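Local coordinates for Ton_1535 (Thermococcus onnurineus, PDB 3ZPJ), which is of unknown function but folds as an all-helical alpha-solenoid whose otherwise normal course is marked by a left-handed helical turn, at residues Gly48-Glu51 against Trp52-Ser55; Asn105-Ser109 against Pro110-Gly114; Phe137-Ala140 against Phe141-Ile144; Ile286-Leu289 against Leu290-Gly294; Ala320-Leu323 against Val324-Lys328. All coordinates share one frame; numbering follows the deposited sequence.

Contact 1 of 5, residues Gly48-Glu51 against Trp52-Ser55; sequences GPME and WIPS
Pro49 lays its ring against the indole edge of Trp52, with CG 3.6 Å from Trp52 CD1. Pro49 CB also comes up to CD1 and lies in the plane of the indole, so the proline meets the rim of the five-membered ring and not its face. The backbone between the two explains the spacing: Trp52 N donates to Pro49 O at 3.1 Å with a nearly straight N-H (165°), and Met50 and Glu51, the middle residues, have the backbone angles of a type I turn. Ile53 N then bonds to Met50 O at 3.2 Å, extending the same i to i+3 pattern toward the helix. The next residue, Pro54, has no N-H to continue it; its CD lies 3.8 Å from Met50 O instead. One step round, Met50 and Ile53 run side by side in the same direction. The methionine bends at chi2 (-78°), which turns SD toward Ile53 and leaves it 3.8 Å from CD1 of that residue. Ile53 meets it with an extended CG1-CD1 branch. The contact thus forms the N-terminal approach to helix 53-66, following the loop after helix 29-45. Trp52 stacks on Tyr16 and also touches Glu17 and Leu20 of helix 16-22, while the buried Ile53 packs on Val40, Ile43 and Tyr44 of helix 29-45, the last of these also touched by Met50.

Contact 2 of 5, residues Asn105-Ser109 against Pro110-Gly114; sequences NEIES and PIEKG
Lys113 reaches back past Ile107 to Asn105, its chain extended throughout and its NZ donating to Asn105 OD1 at 2.8 Å. The ammonium meets the amide oxygen 26° off the carbonyl plane, and CE follows closely behind it. With a leucine here, Asn105 OD1 would probably lose this donor and the start of the loop would be less firmly tied to the helix. Ile107 is set differently: its side chain crosses that of Glu112 at about a right angle, and the CG2 branch does the touching, 3.8 Å from Glu112 CB and 3.6 Å from Lys113 N. Next along the chain, Ser109 takes the N-cap of helix 110-126, one of the helices of the solenoid. With OG trans to the backbone N (chi1 176°), the hydroxyl oxygen comes within 3.0 Å of Glu112 N and accepts its hydrogen, the capping bond, while CB of Ser109 packs on CB of Glu112. The carbonyl of the same serine receives Lys113 N at 2.7 Å, nearly in line with its C=O, as the first i to i+4 bond of the helix. Outside the turn, Ile107 rests on Pro70 and Ala71 of helix 70-86, and Glu112 also touches Ala71.

Contact 3 of 5, residues Phe137-Ala140 against Phe141-Ile144; sequences FNIA and FDTI
Ile139 O is gripped twice by Thr143: the backbone N donates to it at 2.8 Å and the hydroxyl OG1 at 2.6 Å. The two donors arrive from opposite faces of the carbonyl plane, the hydroxyl standing well above it (41°). This is the threonine side-chain-to-backbone bond of an alpha-helix, here in helix 130-146 of the solenoid, and it returns the polar end of the side chain to the helix's own main chain. The torsion makes it possible: OG1 sits opposite the carbonyl carbon (chi1 -56°), which turns it back along the helix, while CG2 lies anti to the backbone N. Ile139 CG2 approaches the same hydroxyl more loosely, at 4.1 Å. Thr143 CB rests over two carbonyl oxygens of the preceding turn, those of Ile139 and Ala140. Regular i to i+4 bonds run beside this grip, Phe141 N to Phe137 O and Asp142 N to Asn138 O, both 2.8 Å long. The flanks of the helix differ. Phe137 and Ala140 are buried, Phe137 among Leu164, Leu165, Ala121 and Phe180 and Ala140 against Leu117, whereas Ile139 and Asp142 are exposed. Phe141 swings its ring away from the preceding turn toward Ile158 of helix 151-170. At the last step, Ile144 N lies in the plane of the Ala140 carbonyl, 3.2 Å from its oxygen, which also accepts a weak bond from Thr143 N.

Contact 4 of 5, residues Ile286-Leu289 against Leu290-Gly294; sequences IARL and LTELG
Leu290 presses on Ile286 on the buried side of the turn: the two side chains lie alongside each other, pointing the same way, with Ile286 CG2 3.5 Å from Leu290 CD1. Leu290 CG closes on the Ile286 carbonyl oxygen at 3.3 Å, and Leu293 CG repeats this against Leu289 O at 3.2 Å. Leu252 of helix 240-256 meets Leu289 and Leu293, and Phe270 and Phe302 meet Leu290. Helix 280-293, a helix of the solenoid, ends here in a Schellman motif: Gly294 has positive phi (96°), and its N bonds to Thr291 O at 2.8 Å and weakly to Leu290 O. A side chain at that position would jam against the preceding carbonyl. On the more open side, Arg288 and Glu292 run together, but only aliphatic carbon meets oxygen, Arg288 CG at 3.4 Å from Glu292 OE2, with NE 5.1 Å from that oxygen. Glu292 OE1 instead makes a salt bridge to Arg256. Thr291 OG1, anti to the carbonyl carbon (chi1 -65°) and so turned back toward Ala287 O, donates to it at 3.0 Å, on the face opposite the one Thr291 N reaches. A valine in place of Thr291 would probably leave Ala287 O with the backbone N-H as its sole donor from this turn.

Contact 5 of 5, residues Ala320-Leu323 against Val324-Lys328; sequences ALEL and VRRKK
Glu322 faces two arginines in the last turn of its helix. Its OE1 comes to Arg325 NH1 at 3.5 Å, a long salt bridge met at the edge of the guanidinium, in its plane; the carboxylate and guanidinium planes stand 68° apart. Over one face of the same guanidinium lies Leu321 CB, 4.1 Å above the plane, so an aliphatic group backs the charge. The other carboxylate oxygen, OE2, rests on the aliphatic part of Arg326, 3.1 Å from CD, and stays 4.5 Å from its NE, too far for a salt bridge, though the opposite charges probably still attract. With CG of Glu322 anti to the backbone N, a bend at chi2 (66°) brings the carboxylate over toward these chains. This is the C-terminal end of helix 309-325 in the solenoid, where Arg326 is the first residue to leave helical angles. Its N still bonds to Glu322 O at 3.2 Å, with a second, weak bond to Leu323 O, and Lys327 N reaches Val324 O at 3.1 Å. Beyond this shell, the Arg326 guanidinium has a further partner in Gly294, and its chain touches Leu296. Leu323, buried, also packs on Leu296 and on Val332 and Ile335 of helix 332-338, while Val324 touches Phe329 and Ile352.

The five contacts are spread along the solenoid in chain order, each closing before the next opens, and two pairs touch. Contacts 2 and 3 lie on consecutive helices, 110-126 and 130-146, with centres about 11 Å apart; Gly114 O meets Ala140 CB, and Pro110 O meets Thr143 CG2, each at 3.4 Å. Contacts 4 and 5, centres about 14 Å apart, are joined by a probable hydrogen bond of 3.2 Å from Arg326 NH1 to Gly294 O, which links the end of helix 280-293 to that of helix 309-325, past the intervening helix 296-303. Contact 1 stands apart, about 36 Å from contact 2 and, on the opposite side of the chain's centre, about 64 Å from contact 5, between centres.

Contact 1 of 5, residues Gly48-Glu51 against Trp52-Ser55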
# COMPACT_ATOMS: atom_id res chain seq x y z
N GLY A 48 -17.06 19.31 9.38
CA GLY A 48 -17.62 20.58 8.99
C GLY A 48 -19.10 20.40 8.73
O GLY A 48 -19.63 19.31 8.97
N PRO A 49 -19.77 21.44 8.22
CA PRO A 49 -21.22 21.47 8.03
C PRO A 49 -21.69 20.46 6.99
O PRO A 49 -21.71 20.76 5.80
CB PRO A 49 -21.49 22.89 7.54
CG PRO A 49 -20.23 23.31 6.90
CD PRO A 49 -19.11 22.63 7.65
N MET A 50 -22.09 19.27 7.45
CA MET A 50 -22.45 18.18 6.55
C MET A 50 -23.61 18.54 5.60
O MET A 50 -23.76 17.92 4.55
CB MET A 50 -22.77 16.91 7.34
CG MET A 50 -21.59 16.33 8.12
SD MET A 50 -20.45 15.42 7.08
CE MET A 50 -19.52 14.50 8.31
N GLU A 51 -24.41 19.55 5.95
CA GLU A 51 -25.58 19.89 5.14
C GLU A 51 -25.25 20.67 3.86
O GLU A 51 -26.15 21.03 3.11
CB GLU A 51 -26.62 20.64 5.98
CG GLU A 51 -26.28 22.10 6.26
CD GLU A 51 -25.25 22.27 7.37
OE1 GLU A 51 -24.75 21.25 7.90
OE2 GLU A 51 -24.95 23.44 7.72
N TRP A 52 -23.97 20.93 3.62
CA TRP A 52 -23.54 21.54 2.37
C TRP A 52 -23.26 20.48 1.29
O TRP A 52 -23.35 20.75 0.10
CB TRP A 52 -22.29 22.42 2.57
CG TRP A 52 -22.58 23.87 2.97
CD1 TRP A 52 -22.39 24.44 4.20
CD2 TRP A 52 -23.11 24.91 2.13
NE1 TRP A 52 -22.77 25.76 4.17
CE2 TRP A 52 -23.21 26.07 2.91
CE3 TRP A 52 -23.51 24.96 0.79
CZ2 TRP A 52 -23.70 27.27 2.40
CZ3 TRP A 52 -24.00 26.15 0.29
CH2 TRP A 52 -24.09 27.29 1.09
N ILE A 53 -22.93 19.27 1.74
CA ILE A 53 -22.50 18.17 0.87
C ILE A 53 -23.42 17.80 -0.32
O ILE A 53 -22.93 17.62 -1.45
CB ILE A 53 -22.11 16.91 1.69
CG1 ILE A 53 -20.89 17.24 2.58
CG2 ILE A 53 -21.84 15.70 0.79
CD1 ILE A 53 -20.32 16.06 3.35
N PRO A 54 -24.74 17.70 -0.09
CA PRO A 54 -25.61 17.35 -1.21
C PRO A 54 -25.61 18.41 -2.30
O PRO A 54 -25.56 18.06 -3.49
CB PRO A 54 -27.00 17.27 -0.56
CG PRO A 54 -26.72 16.92 0.86
CD PRO A 54 -25.50 17.73 1.18
N SER A 55 -25.66 19.68 -1.91
CA SER A 55 -25.68 20.77 -2.89
C SER A 55 -24.40 20.85 -3.72
O SER A 55 -24.44 21.16 -4.92
CB SER A 55 -25.92 22.10 -2.19
OG SER A 55 -25.88 23.15 -3.13

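Contact 2 of 5, residues Asn105-Ser109 against Pro110-Gly114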
# COMPACT_ATOMS: atom_id res chain seq x y z
N ASN A 105 -15.34 3.72 -23.02
CA ASN A 105 -15.56 2.88 -24.19
C ASN A 105 -16.04 3.65 -25.41
O ASN A 105 -16.34 3.05 -26.43
CB ASN A 105 -16.55 1.75 -23.87
CG ASN A 105 -15.93 0.62 -23.07
OD1 ASN A 105 -14.73 0.39 -23.15
ND2 ASN A 105 -16.74 -0.09 -22.30
N GLU A 106 -16.13 4.97 -25.29
CA GLU A 106 -16.56 5.80 -26.42
C GLU A 106 -15.35 6.43 -27.09
O GLU A 106 -15.43 6.94 -28.20
CB GLU A 106 -17.55 6.86 -25.95
CG GLU A 106 -18.78 7.00 -26.83
CD GLU A 106 -19.48 5.67 -27.09
OE1 GLU A 106 -19.46 4.79 -26.21
OE2 GLU A 106 -20.06 5.51 -28.19
N ILE A 107 -14.22 6.38 -26.38
CA ILE A 107 -12.95 6.90 -26.86
C ILE A 107 -12.37 6.10 -28.03
O ILE A 107 -12.36 4.86 -28.01
CB ILE A 107 -11.92 6.90 -25.74
CG1 ILE A 107 -12.49 7.64 -24.53
CG2 ILE A 107 -10.63 7.52 -26.21
CD1 ILE A 107 -11.48 7.78 -23.37
N GLU A 108 -11.88 6.82 -29.03
CA GLU A 108 -11.42 6.22 -30.28
C GLU A 108 -9.97 5.76 -30.22
O GLU A 108 -9.66 4.61 -30.51
CB GLU A 108 -11.62 7.20 -31.43
CG GLU A 108 -11.71 6.54 -32.79
CD GLU A 108 -12.91 5.61 -32.90
OE1 GLU A 108 -13.89 5.79 -32.14
OE2 GLU A 108 -12.87 4.69 -33.75
N SER A 109 -9.08 6.68 -29.86
CA SER A 109 -7.67 6.39 -29.62
C SER A 109 -7.51 5.34 -28.53
O SER A 109 -7.88 5.59 -27.39
CB SER A 109 -6.96 7.68 -29.17
OG SER A 109 -5.60 7.45 -28.84
N PRO A 110 -6.96 4.16 -28.87
CA PRO A 110 -6.74 3.15 -27.82
C PRO A 110 -5.73 3.60 -26.78
O PRO A 110 -5.85 3.24 -25.60
CB PRO A 110 -6.23 1.91 -28.58
CG PRO A 110 -5.97 2.37 -30.00
CD PRO A 110 -6.77 3.62 -30.23
N ILE A 111 -4.75 4.38 -27.20
CA ILE A 111 -3.82 4.93 -26.23
C ILE A 111 -4.58 5.93 -25.36
O ILE A 111 -4.38 5.96 -24.15
CB ILE A 111 -2.56 5.55 -26.88
CG1 ILE A 111 -1.77 4.48 -27.62
CG2 ILE A 111 -1.65 6.17 -25.82
CD1 ILE A 111 -0.48 4.97 -28.21
N GLU A 112 -5.48 6.73 -25.94
CA GLU A 112 -6.24 7.62 -25.07
C GLU A 112 -7.13 6.81 -24.12
O GLU A 112 -7.13 7.04 -22.90
CB GLU A 112 -7.05 8.65 -25.85
CG GLU A 112 -7.45 9.86 -25.00
CD GLU A 112 -8.32 10.86 -25.77
OE1 GLU A 112 -8.49 10.69 -26.99
OE2 GLU A 112 -8.82 11.82 -25.13
N LYS A 113 -7.86 5.84 -24.68
CA LYS A 113 -8.69 4.96 -23.86
C LYS A 113 -7.92 4.38 -22.67
O LYS A 113 -8.40 4.43 -21.54
CB LYS A 113 -9.25 3.83 -24.67
CG LYS A 113 -10.32 3.01 -23.97
CD LYS A 113 -11.13 2.25 -25.02
CE LYS A 113 -12.02 1.19 -24.39
NZ LYS A 113 -12.99 0.64 -25.39
N GLY A 114 -6.73 3.86 -22.95
CA GLY A 114 -5.92 3.21 -21.94
C GLY A 114 -5.60 4.15 -20.81
O GLY A 114 -5.63 3.77 -19.64

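Contact 3 of 5, residues Phe137-Ala140 against Phe141-Ile144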
# COMPACT_ATOMS: atom_id res chain seq x y z
N PHE A 137 -7.09 -1.70 -14.35
CA PHE A 137 -5.71 -1.43 -14.72
C PHE A 137 -5.28 -2.41 -15.81
O PHE A 137 -4.59 -2.04 -16.75
CB PHE A 137 -4.76 -1.55 -13.52
CG PHE A 137 -4.55 -0.27 -12.76
CD1 PHE A 137 -4.01 0.85 -13.40
CD2 PHE A 137 -4.84 -0.18 -11.40
CE1 PHE A 137 -3.78 2.04 -12.70
CE2 PHE A 137 -4.62 1.01 -10.69
CZ PHE A 137 -4.09 2.12 -11.34
N ASN A 138 -5.70 -3.67 -15.67
CA ASN A 138 -5.31 -4.70 -16.61
C ASN A 138 -5.96 -4.52 -17.97
O ASN A 138 -5.33 -4.77 -18.99
CB ASN A 138 -5.62 -6.09 -16.05
CG ASN A 138 -4.50 -6.62 -15.19
OD1 ASN A 138 -4.57 -6.57 -13.96
ND2 ASN A 138 -3.44 -7.08 -15.82
N ILE A 139 -7.23 -4.12 -17.97
CA ILE A 139 -7.90 -3.76 -19.21
C ILE A 139 -7.19 -2.55 -19.83
O ILE A 139 -6.95 -2.51 -21.04
CB ILE A 139 -9.39 -3.40 -18.99
CG1 ILE A 139 -10.11 -4.48 -18.19
CG2 ILE A 139 -10.09 -3.17 -20.32
CD1 ILE A 139 -9.83 -5.87 -18.64
N ALA A 140 -6.85 -1.57 -18.99
CA ALA A 140 -6.18 -0.38 -19.51
C ALA A 140 -4.91 -0.83 -20.21
O ALA A 140 -4.69 -0.47 -21.37
CB ALA A 140 -5.85 0.61 -18.40
N PHE A 141 -4.13 -1.66 -19.53
CA PHE A 141 -2.88 -2.20 -20.08
C PHE A 141 -3.09 -3.00 -21.37
O PHE A 141 -2.36 -2.78 -22.34
CB PHE A 141 -2.16 -3.04 -19.03
CG PHE A 141 -0.87 -3.69 -19.52
CD1 PHE A 141 0.31 -2.96 -19.58
CD2 PHE A 141 -0.84 -5.03 -19.88
CE1 PHE A 141 1.49 -3.56 -20.01
CE2 PHE A 141 0.34 -5.63 -20.29
CZ PHE A 141 1.50 -4.89 -20.35
N ASP A 142 -4.08 -3.89 -21.38
CA ASP A 142 -4.39 -4.68 -22.58
C ASP A 142 -4.79 -3.76 -23.73
O ASP A 142 -4.55 -4.07 -24.88
CB ASP A 142 -5.53 -5.68 -22.34
CG ASP A 142 -5.24 -6.70 -21.24
OD1 ASP A 142 -4.06 -6.96 -20.94
OD2 ASP A 142 -6.21 -7.25 -20.68
N THR A 143 -5.43 -2.64 -23.41
CA THR A 143 -5.91 -1.73 -24.43
C THR A 143 -4.75 -1.09 -25.17
O THR A 143 -4.77 -1.00 -26.40
CB THR A 143 -6.80 -0.63 -23.84
OG1 THR A 143 -7.88 -1.24 -23.13
CG2 THR A 143 -7.38 0.27 -24.95
N ILE A 144 -3.74 -0.67 -24.42
CA ILE A 144 -2.59 -0.02 -25.04
C ILE A 144 -1.74 -1.03 -25.80
O ILE A 144 -1.52 -0.90 -27.02
CB ILE A 144 -1.76 0.73 -24.01
CG1 ILE A 144 -2.56 1.94 -23.51
CG2 ILE A 144 -0.44 1.18 -24.62
CD1 ILE A 144 -1.89 2.67 -22.36

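Contact 4 of 5, residues Ile286-Leu289 against Leu290-Gly294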
# COMPACT_ATOMS: atom_id res chain seq x y z
N ILE A 286 6.57 -14.50 15.51
CA ILE A 286 7.60 -13.81 16.28
C ILE A 286 8.94 -14.55 16.19
O ILE A 286 9.99 -13.91 16.10
CB ILE A 286 7.14 -13.61 17.73
CG1 ILE A 286 6.03 -12.57 17.77
CG2 ILE A 286 8.30 -13.16 18.60
CD1 ILE A 286 5.26 -12.53 19.08
N ALA A 287 8.88 -15.89 16.18
CA ALA A 287 10.08 -16.70 16.05
C ALA A 287 10.79 -16.45 14.72
O ALA A 287 12.02 -16.36 14.65
CB ALA A 287 9.75 -18.19 16.21
N ARG A 288 10.02 -16.31 13.66
CA ARG A 288 10.61 -16.04 12.36
C ARG A 288 11.21 -14.63 12.37
O ARG A 288 12.34 -14.43 11.90
CB ARG A 288 9.55 -16.19 11.27
CG ARG A 288 9.97 -15.79 9.88
CD ARG A 288 8.73 -15.41 9.07
NE ARG A 288 7.67 -16.40 9.30
CZ ARG A 288 6.36 -16.12 9.33
NH1 ARG A 288 5.93 -14.88 9.13
NH2 ARG A 288 5.48 -17.10 9.55
N LEU A 289 10.46 -13.66 12.90
CA LEU A 289 10.93 -12.27 12.93
C LEU A 289 12.24 -12.15 13.68
O LEU A 289 13.18 -11.55 13.19
CB LEU A 289 9.88 -11.33 13.52
CG LEU A 289 8.73 -11.01 12.56
CD1 LEU A 289 7.56 -10.34 13.28
CD2 LEU A 289 9.24 -10.12 11.47
N LEU A 290 12.30 -12.76 14.87
CA LEU A 290 13.50 -12.69 15.68
C LEU A 290 14.70 -13.38 15.02
O LEU A 290 15.85 -12.96 15.19
CB LEU A 290 13.22 -13.27 17.06
CG LEU A 290 12.28 -12.40 17.89
CD1 LEU A 290 11.79 -13.16 19.11
CD2 LEU A 290 12.97 -11.11 18.29
N THR A 291 14.43 -14.45 14.28
CA THR A 291 15.51 -15.10 13.55
C THR A 291 16.07 -14.18 12.46
O THR A 291 17.28 -13.94 12.43
CB THR A 291 15.07 -16.43 12.95
OG1 THR A 291 14.77 -17.34 14.02
CG2 THR A 291 16.18 -17.03 12.11
N GLU A 292 15.21 -13.66 11.59
CA GLU A 292 15.67 -12.75 10.53
C GLU A 292 16.34 -11.51 11.11
O GLU A 292 17.21 -10.90 10.49
CB GLU A 292 14.52 -12.37 9.58
CG GLU A 292 13.84 -13.58 8.96
CD GLU A 292 12.70 -13.24 8.01
OE1 GLU A 292 12.56 -12.07 7.61
OE2 GLU A 292 11.93 -14.17 7.66
N LEU A 293 15.94 -11.14 12.31
CA LEU A 293 16.56 -10.00 12.98
C LEU A 293 17.97 -10.34 13.47
O LEU A 293 18.82 -9.45 13.59
CB LEU A 293 15.70 -9.54 14.15
CG LEU A 293 14.51 -8.66 13.80
CD1 LEU A 293 13.47 -8.68 14.93
CD2 LEU A 293 14.99 -7.25 13.51
N GLY A 294 18.23 -11.61 13.75
CA GLY A 294 19.50 -12.02 14.30
C GLY A 294 19.51 -12.14 15.81
O GLY A 294 20.56 -12.36 16.41

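Contact 5 of 5, residues Ala320-Leu323 against Val324-Lys328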
# COMPACT_ATOMS: atom_id res chain seq x y z
N ALA A 320 19.16 -22.93 13.61
CA ALA A 320 20.38 -23.72 13.65
C ALA A 320 21.28 -23.41 12.46
O ALA A 320 22.50 -23.38 12.61
CB ALA A 320 20.06 -25.20 13.70
N LEU A 321 20.69 -23.17 11.29
CA LEU A 321 21.49 -22.81 10.12
C LEU A 321 22.19 -21.47 10.34
O LEU A 321 23.38 -21.32 10.04
CB LEU A 321 20.62 -22.72 8.87
CG LEU A 321 19.95 -24.00 8.38
CD1 LEU A 321 19.22 -23.71 7.07
CD2 LEU A 321 20.94 -25.14 8.21
N GLU A 322 21.43 -20.50 10.86
CA GLU A 322 21.99 -19.18 11.13
C GLU A 322 23.13 -19.29 12.13
O GLU A 322 24.16 -18.64 11.97
CB GLU A 322 20.92 -18.24 11.67
CG GLU A 322 21.41 -16.82 11.79
CD GLU A 322 21.71 -16.20 10.44
OE1 GLU A 322 21.03 -16.58 9.45
OE2 GLU A 322 22.62 -15.34 10.36
N LEU A 323 22.93 -20.11 13.15
CA LEU A 323 24.01 -20.38 14.10
C LEU A 323 25.28 -20.76 13.35
O LEU A 323 26.32 -20.15 13.57
CB LEU A 323 23.61 -21.47 15.10
CG LEU A 323 22.81 -20.97 16.30
CD1 LEU A 323 22.69 -22.05 17.36
CD2 LEU A 323 23.45 -19.73 16.89
N VAL A 324 25.18 -21.72 12.44
CA VAL A 324 26.34 -22.20 11.69
C VAL A 324 27.11 -21.10 10.95
O VAL A 324 28.33 -20.96 11.14
CB VAL A 324 25.94 -23.32 10.70
CG1 VAL A 324 27.03 -23.54 9.66
CG2 VAL A 324 25.66 -24.59 11.47
N ARG A 325 26.41 -20.33 10.12
CA ARG A 325 27.02 -19.21 9.41
C ARG A 325 27.85 -18.33 10.34
O ARG A 325 28.96 -17.92 10.00
CB ARG A 325 25.95 -18.37 8.72
CG ARG A 325 25.30 -19.08 7.56
CD ARG A 325 23.79 -19.00 7.61
NE ARG A 325 23.19 -19.76 6.52
CZ ARG A 325 21.89 -19.78 6.24
NH1 ARG A 325 21.03 -19.07 6.97
NH2 ARG A 325 21.44 -20.52 5.23
N ARG A 326 27.31 -18.08 11.53
CA ARG A 326 27.90 -17.13 12.46
C ARG A 326 28.73 -17.80 13.54
O ARG A 326 28.84 -17.24 14.63
CB ARG A 326 26.78 -16.31 13.11
CG ARG A 326 25.72 -15.81 12.11
CD ARG A 326 24.52 -15.19 12.83
NE ARG A 326 24.86 -14.76 14.18
CZ ARG A 326 24.03 -14.10 14.98
NH1 ARG A 326 22.80 -13.78 14.56
NH2 ARG A 326 24.42 -13.74 16.20
N LYS A 327 29.30 -18.97 13.25
CA LYS A 327 30.05 -19.75 14.26
C LYS A 327 29.13 -20.15 15.43
O LYS A 327 28.06 -20.72 15.20
CB LYS A 327 31.29 -18.98 14.75
CG LYS A 327 32.32 -19.77 15.57
CD LYS A 327 33.33 -18.82 16.21
CE LYS A 327 33.36 -18.94 17.73
NZ LYS A 327 34.16 -20.11 18.18
N LYS A 328 29.54 -19.88 16.66
CA LYS A 328 28.73 -20.17 17.85
C LYS A 328 28.14 -21.60 17.90
O LYS A 328 26.97 -21.80 18.23
CB LYS A 328 27.62 -19.11 18.01
CG LYS A 328 28.09 -17.83 18.70
CD LYS A 328 27.78 -16.59 17.87
CE LYS A 328 26.29 -16.26 17.87
NZ LYS A 328 25.84 -15.59 19.13